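Local atomic coordinates of exopolyphosphatase (PDB entry 3MDQ), a protein that probably hydrolyses the terminal phosphate from inorganic polyphosphate chains, as an exopolyphosphatase of the Ppx/GppA family in the actin-like ATPase clan. Residues S133-I138 against E144-N149; I167-V172 against H185-E190. One frame throughout, in Å; residues are numbered along the deposited sequence. Where two conformers were deposited one is given.

How the contacts relate
Both segments of contact 1 precede those of contact 2 along the chain. Contact 1 is the hairpin of strands 133-138 and 143-148, buried in the six-stranded mixed sheet. Strand 153-159 then completes that sheet edge and leads to helix 163-169, whose end carries the first half of contact 2. The second half lies on helix 178-191. The centres of the two contacts are about 21 Å apart, and their nearest atoms are about 8 Å apart without touching. Helix 267-286 links them: it packs on L134 and F145 of contact 1 and on I167 and F188 of contact 2. Contact 1 thus pairs two inner strands of the sheet; contact 2 joins neighbouring helices at the surface.

Contact 1: residues S133-I138 against E144-N149; sequences SLAMDI and EFIIGN
Strands 133-138 and 144-148 form a beta hairpin of the actin-like fold; its turn probably serves as a phosphate-binding loop, as in other members of the clan. They run antiparallel, with axes 4.6 Å apart at closest approach. Three hydrogen-bonded pairs, S133 with G148, A135 with I146 and D137 with E144, each give two backbone bonds. A135 N to I146 O is 2.8 Å and nearly straight, at 168°. E144 N to D137 O, toward the turn, is longer at 3.1 Å.

L134, M136, F145 and I147 lie on one face, which packs partly on helix 267-286. M136 and F145 lie side by side and point the same way. CB of M136 is 3.7 Å from F145 CE1. The selenium of this selenomethionine sits 5.3 Å from the F145 ring centroid, in an oblique Met-aromatic contact. The M136 chain bends at chi3 (-67°), and its CE also meets F145 CE1. The L134 and I147 side chains cross obliquely, with L134 CD1 3.7 Å from I147 CG1. L134 CD1 also touches F145 CB.

A135, I146, D137 and E144 lie on the other face. Here A135 and I146 pack on F119 of helix 111-125. D137 OD1 and E144 OE1 approach to 4.3 Å without bonding.

A sulfate, probably from the crystallisation liquor, lies about 4 Å from the D137 side chain and may mark an anion pocket. Each carboxylate has hydroxyl partners: D137 OD2 bonds to S211 OG, and E144 OE2 to S142 OG and S158 OG. This is consistent with a phosphate-handling end of the hairpin.

Contact 2: residues I167-V172 against H185-E190; sequences IDRFHV and HNYFDE. With SO4 (sulfate ion), chain G.
F170 packs its ring edge on the face of Y187, joining the end of helix 163-169 to helix 178-191. This is a T-shaped (edge-to-face) pair. The ring centroids are 4.9 Å apart and the planes meet at 68°. F170 CZ comes down over one face of Y187, near its CB end, and lies 3.6 Å from Y187 CG. F170 CE2 approaches Y187 CD2 on the same face. F170 is the first residue after helix 163-169 to leave the helical conformation. Y187 has CG anti to its backbone N (chi1 179°), which carries the ring out toward F170. M183 and M184 also touch F170, and L166 and I161 touch Y187, so this is the more closely packed part of a surface contact.

R169 makes the looser side. It is exposed, and its chain bends at chi3 to bring one guanidinium face to the hydroxyl end of Y187. NH1 is 3.6 Å from both OH and CE1 of Y187. The planes are 19° apart and OH lies over the guanidinium face, so no N-H points at it.

H171 turns to another partner. Its NE2 donates to sulfate O2 at 2.7 Å, with the anion at the ring edge. D174 N binds the same sulfate, which probably came from the crystallisation liquor.

The residue just past helix 163-169 therefore meets helix 178-191 through an edge-to-face pair. The arginine adds a grazing contact without a hydrogen bond to Y187.

Contact 1: residues S133-I138 against E144-N149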
# COMPACT_ATOMS: atom_id res chain seq x y z
N SER A 133 3.23 -17.82 3.77
CA SER A 133 2.26 -16.76 3.89
C SER A 133 2.14 -16.02 2.57
O SER A 133 3.14 -15.82 1.87
CB SER A 133 2.69 -15.78 4.99
OG SER A 133 2.96 -16.53 6.21
N LEU A 134 0.92 -15.57 2.26
CA LEU A 134 0.69 -14.69 1.13
C LEU A 134 0.47 -13.30 1.70
O LEU A 134 -0.48 -13.07 2.50
CB LEU A 134 -0.52 -15.15 0.31
CG LEU A 134 -0.96 -14.21 -0.82
CD1 LEU A 134 0.13 -14.05 -1.90
CD2 LEU A 134 -2.32 -14.68 -1.43
N ALA A 135 1.32 -12.35 1.31
CA ALA A 135 1.13 -10.95 1.67
C ALA A 135 0.65 -10.18 0.47
O ALA A 135 1.10 -10.43 -0.65
CB ALA A 135 2.47 -10.34 2.20
N MSE A 136 -0.27 -9.23 0.73
CA MSE A 136 -0.82 -8.39 -0.33
C MSE A 136 -0.86 -6.92 0.07
O MSE A 136 -1.29 -6.57 1.18
CB MSE A 136 -2.20 -8.90 -0.77
CG MSE A 136 -3.22 -8.87 0.23
SE MSE A 136 -4.95 -9.54 -0.57
CE MSE A 136 -5.41 -8.30 -1.80
N ASP A 137 -0.35 -6.06 -0.81
CA ASP A 137 -0.32 -4.62 -0.61
C ASP A 137 -1.19 -3.97 -1.67
O ASP A 137 -0.88 -4.07 -2.84
CB ASP A 137 1.11 -4.08 -0.68
CG ASP A 137 1.16 -2.59 -0.37
OD1 ASP A 137 0.53 -1.79 -1.10
OD2 ASP A 137 1.82 -2.23 0.63
N ILE A 138 -2.31 -3.41 -1.26
CA ILE A 138 -3.23 -2.71 -2.18
C ILE A 138 -3.00 -1.22 -2.13
O ILE A 138 -3.10 -0.60 -1.05
CB ILE A 138 -4.69 -2.96 -1.83
CG1 ILE A 138 -5.00 -4.45 -1.91
CG2 ILE A 138 -5.58 -2.19 -2.80
CD1 ILE A 138 -6.42 -4.78 -1.40
N GLU A 144 0.69 -5.60 -5.01
CA GLU A 144 1.81 -6.55 -4.95
C GLU A 144 1.40 -7.76 -4.11
O GLU A 144 0.78 -7.59 -3.06
CB GLU A 144 3.06 -5.93 -4.34
CG GLU A 144 3.82 -4.95 -5.23
CD GLU A 144 3.07 -3.69 -5.48
OE1 GLU A 144 2.75 -2.98 -4.53
OE2 GLU A 144 2.80 -3.40 -6.68
N PHE A 145 1.76 -8.93 -4.59
CA PHE A 145 1.56 -10.17 -3.89
C PHE A 145 2.90 -10.85 -3.70
O PHE A 145 3.71 -10.89 -4.65
CB PHE A 145 0.67 -11.10 -4.69
CG PHE A 145 -0.75 -10.62 -4.85
CD1 PHE A 145 -1.68 -10.86 -3.87
CD2 PHE A 145 -1.14 -9.98 -6.01
CE1 PHE A 145 -2.98 -10.42 -4.02
CE2 PHE A 145 -2.44 -9.57 -6.16
CZ PHE A 145 -3.36 -9.80 -5.19
N ILE A 146 3.14 -11.34 -2.49
CA ILE A 146 4.38 -12.03 -2.17
C ILE A 146 4.08 -13.31 -1.38
O ILE A 146 3.29 -13.26 -0.41
CB ILE A 146 5.35 -11.17 -1.33
CG1 ILE A 146 5.53 -9.76 -1.89
CG2 ILE A 146 6.71 -11.89 -1.16
CD1 ILE A 146 4.65 -8.73 -1.26
N ILE A 147 4.67 -14.45 -1.77
CA ILE A 147 4.57 -15.67 -1.01
C ILE A 147 5.91 -15.94 -0.36
O ILE A 147 6.90 -15.96 -1.06
CB ILE A 147 4.11 -16.85 -1.85
CG1 ILE A 147 2.71 -16.62 -2.40
CG2 ILE A 147 4.18 -18.17 -1.05
CD1 ILE A 147 2.22 -17.65 -3.41
N GLY A 148 5.93 -16.07 0.96
CA GLY A 148 7.18 -16.31 1.66
C GLY A 148 6.99 -16.58 3.12
O GLY A 148 5.89 -16.89 3.60
N ASN A 149 8.10 -16.47 3.87
CA ASN A 149 8.10 -16.71 5.32
C ASN A 149 9.13 -15.82 5.96
O ASN A 149 9.49 -14.83 5.37
CB ASN A 149 8.32 -18.20 5.62
CG ASN A 149 9.63 -18.72 5.04
OD1 ASN A 149 10.60 -17.98 4.88
ND2 ASN A 149 9.68 -20.02 4.76

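Contact 2: residues I167-V172 against H185-E190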
# COMPACT_ATOMS: atom_id res chain seq x y z
N ILE A 167 -11.34 1.95 -10.50
CA ILE A 167 -12.53 2.80 -10.53
C ILE A 167 -12.53 3.73 -11.76
O ILE A 167 -13.58 4.25 -12.14
CB ILE A 167 -12.76 3.61 -9.25
CG1 ILE A 167 -11.66 4.64 -8.99
CG2 ILE A 167 -12.92 2.65 -8.04
CD1 ILE A 167 -11.85 5.43 -7.77
N ASP A 168 -11.38 3.95 -12.39
CA ASP A 168 -11.33 4.77 -13.59
C ASP A 168 -11.57 3.98 -14.84
O ASP A 168 -12.10 4.52 -15.82
CB ASP A 168 -9.97 5.48 -13.70
CG ASP A 168 -9.82 6.61 -12.72
OD1 ASP A 168 -10.78 6.95 -11.99
OD2 ASP A 168 -8.72 7.20 -12.72
N ARG A 169 -11.15 2.72 -14.86
CA ARG A 169 -11.29 1.91 -16.06
C ARG A 169 -12.65 1.27 -16.17
O ARG A 169 -13.10 1.01 -17.31
CB ARG A 169 -10.18 0.86 -16.13
CG ARG A 169 -10.31 -0.26 -15.23
CD ARG A 169 -8.91 -0.95 -15.02
NE ARG A 169 -8.09 -0.96 -16.25
CZ ARG A 169 -8.24 -1.82 -17.24
NH1 ARG A 169 -9.18 -2.76 -17.17
NH2 ARG A 169 -7.46 -1.74 -18.32
N PHE A 170 -13.30 1.07 -15.02
CA PHE A 170 -14.62 0.46 -14.95
C PHE A 170 -15.58 1.48 -14.31
O PHE A 170 -15.16 2.33 -13.51
CB PHE A 170 -14.60 -0.80 -14.13
CG PHE A 170 -13.67 -1.87 -14.64
CD1 PHE A 170 -13.93 -2.48 -15.87
CD2 PHE A 170 -12.59 -2.27 -13.95
CE1 PHE A 170 -13.08 -3.49 -16.35
CE2 PHE A 170 -11.72 -3.25 -14.46
CZ PHE A 170 -12.01 -3.88 -15.64
N HIS A 171 -16.84 1.41 -14.69
CA HIS A 171 -17.89 2.19 -14.03
C HIS A 171 -18.54 1.33 -12.94
O HIS A 171 -19.42 0.49 -13.22
CB HIS A 171 -18.93 2.66 -15.01
CG HIS A 171 -20.03 3.45 -14.37
ND1 HIS A 171 -21.24 3.70 -15.00
CD2 HIS A 171 -20.12 4.03 -13.15
CE1 HIS A 171 -22.01 4.42 -14.19
NE2 HIS A 171 -21.36 4.62 -13.06
N VAL A 172 -18.10 1.54 -11.70
CA VAL A 172 -18.69 0.87 -10.56
C VAL A 172 -19.75 1.82 -10.02
O VAL A 172 -19.49 3.00 -9.82
CB VAL A 172 -17.64 0.63 -9.47
CG1 VAL A 172 -18.29 -0.11 -8.31
CG2 VAL A 172 -16.42 -0.16 -10.08
N HIS A 185 -15.10 -9.42 -10.48
CA HIS A 185 -14.57 -10.77 -10.29
C HIS A 185 -14.22 -11.46 -11.61
O HIS A 185 -13.32 -12.33 -11.66
CB HIS A 185 -15.50 -11.62 -9.43
CG HIS A 185 -15.52 -11.19 -7.99
ND1 HIS A 185 -14.47 -11.45 -7.12
CD2 HIS A 185 -16.42 -10.48 -7.27
CE1 HIS A 185 -14.74 -10.92 -5.95
NE2 HIS A 185 -15.92 -10.34 -6.01
N ASN A 186 -14.92 -11.10 -12.68
CA ASN A 186 -14.51 -11.57 -14.00
C ASN A 186 -13.16 -10.99 -14.38
O ASN A 186 -12.29 -11.68 -14.91
CB ASN A 186 -15.56 -11.19 -15.03
CG ASN A 186 -15.19 -11.66 -16.43
OD1 ASN A 186 -15.18 -12.87 -16.69
ND2 ASN A 186 -14.97 -10.72 -17.34
N TYR A 187 -12.98 -9.71 -14.15
CA TYR A 187 -11.69 -9.08 -14.43
C TYR A 187 -10.59 -9.69 -13.58
O TYR A 187 -9.50 -10.01 -14.09
CB TYR A 187 -11.74 -7.59 -14.19
CG TYR A 187 -10.45 -6.86 -14.43
CD1 TYR A 187 -9.88 -6.82 -15.69
CD2 TYR A 187 -9.80 -6.19 -13.42
CE1 TYR A 187 -8.71 -6.12 -15.94
CE2 TYR A 187 -8.64 -5.49 -13.67
CZ TYR A 187 -8.10 -5.46 -14.91
OH TYR A 187 -6.94 -4.77 -15.17
N PHE A 188 -10.85 -9.87 -12.30
CA PHE A 188 -9.83 -10.50 -11.44
C PHE A 188 -9.47 -11.93 -11.88
O PHE A 188 -8.28 -12.30 -11.86
CB PHE A 188 -10.24 -10.48 -9.96
CG PHE A 188 -10.44 -9.09 -9.36
CD1 PHE A 188 -9.66 -7.99 -9.76
CD2 PHE A 188 -11.38 -8.91 -8.36
CE1 PHE A 188 -9.88 -6.76 -9.19
CE2 PHE A 188 -11.57 -7.68 -7.76
CZ PHE A 188 -10.84 -6.62 -8.18
N ASP A 189 -10.47 -12.70 -12.32
CA ASP A 189 -10.23 -14.01 -12.89
C ASP A 189 -9.22 -13.95 -14.04
O ASP A 189 -8.37 -14.83 -14.17
CB ASP A 189 -11.51 -14.61 -13.46
CG ASP A 189 -12.46 -15.17 -12.43
OD1 ASP A 189 -12.08 -15.36 -11.25
OD2 ASP A 189 -13.63 -15.42 -12.79
N GLU A 190 -9.33 -12.94 -14.90
CA GLU A 190 -8.44 -12.81 -16.05
C GLU A 190 -7.03 -12.36 -15.65
O GLU A 190 -6.04 -12.87 -16.18
CB GLU A 190 -9.05 -11.82 -17.07
CG GLU A 190 -10.34 -12.32 -17.74
CD GLU A 190 -10.15 -13.65 -18.46
OE1 GLU A 190 -9.16 -13.76 -19.20
OE2 GLU A 190 -10.94 -14.58 -18.21
S SO4 G . -23.73 5.76 -10.43
O1 SO4 G . -24.35 5.59 -11.75
O2 SO4 G . -22.29 5.64 -10.69
O3 SO4 G . -24.28 4.84 -9.49
O4 SO4 G . -24.00 7.11 -9.91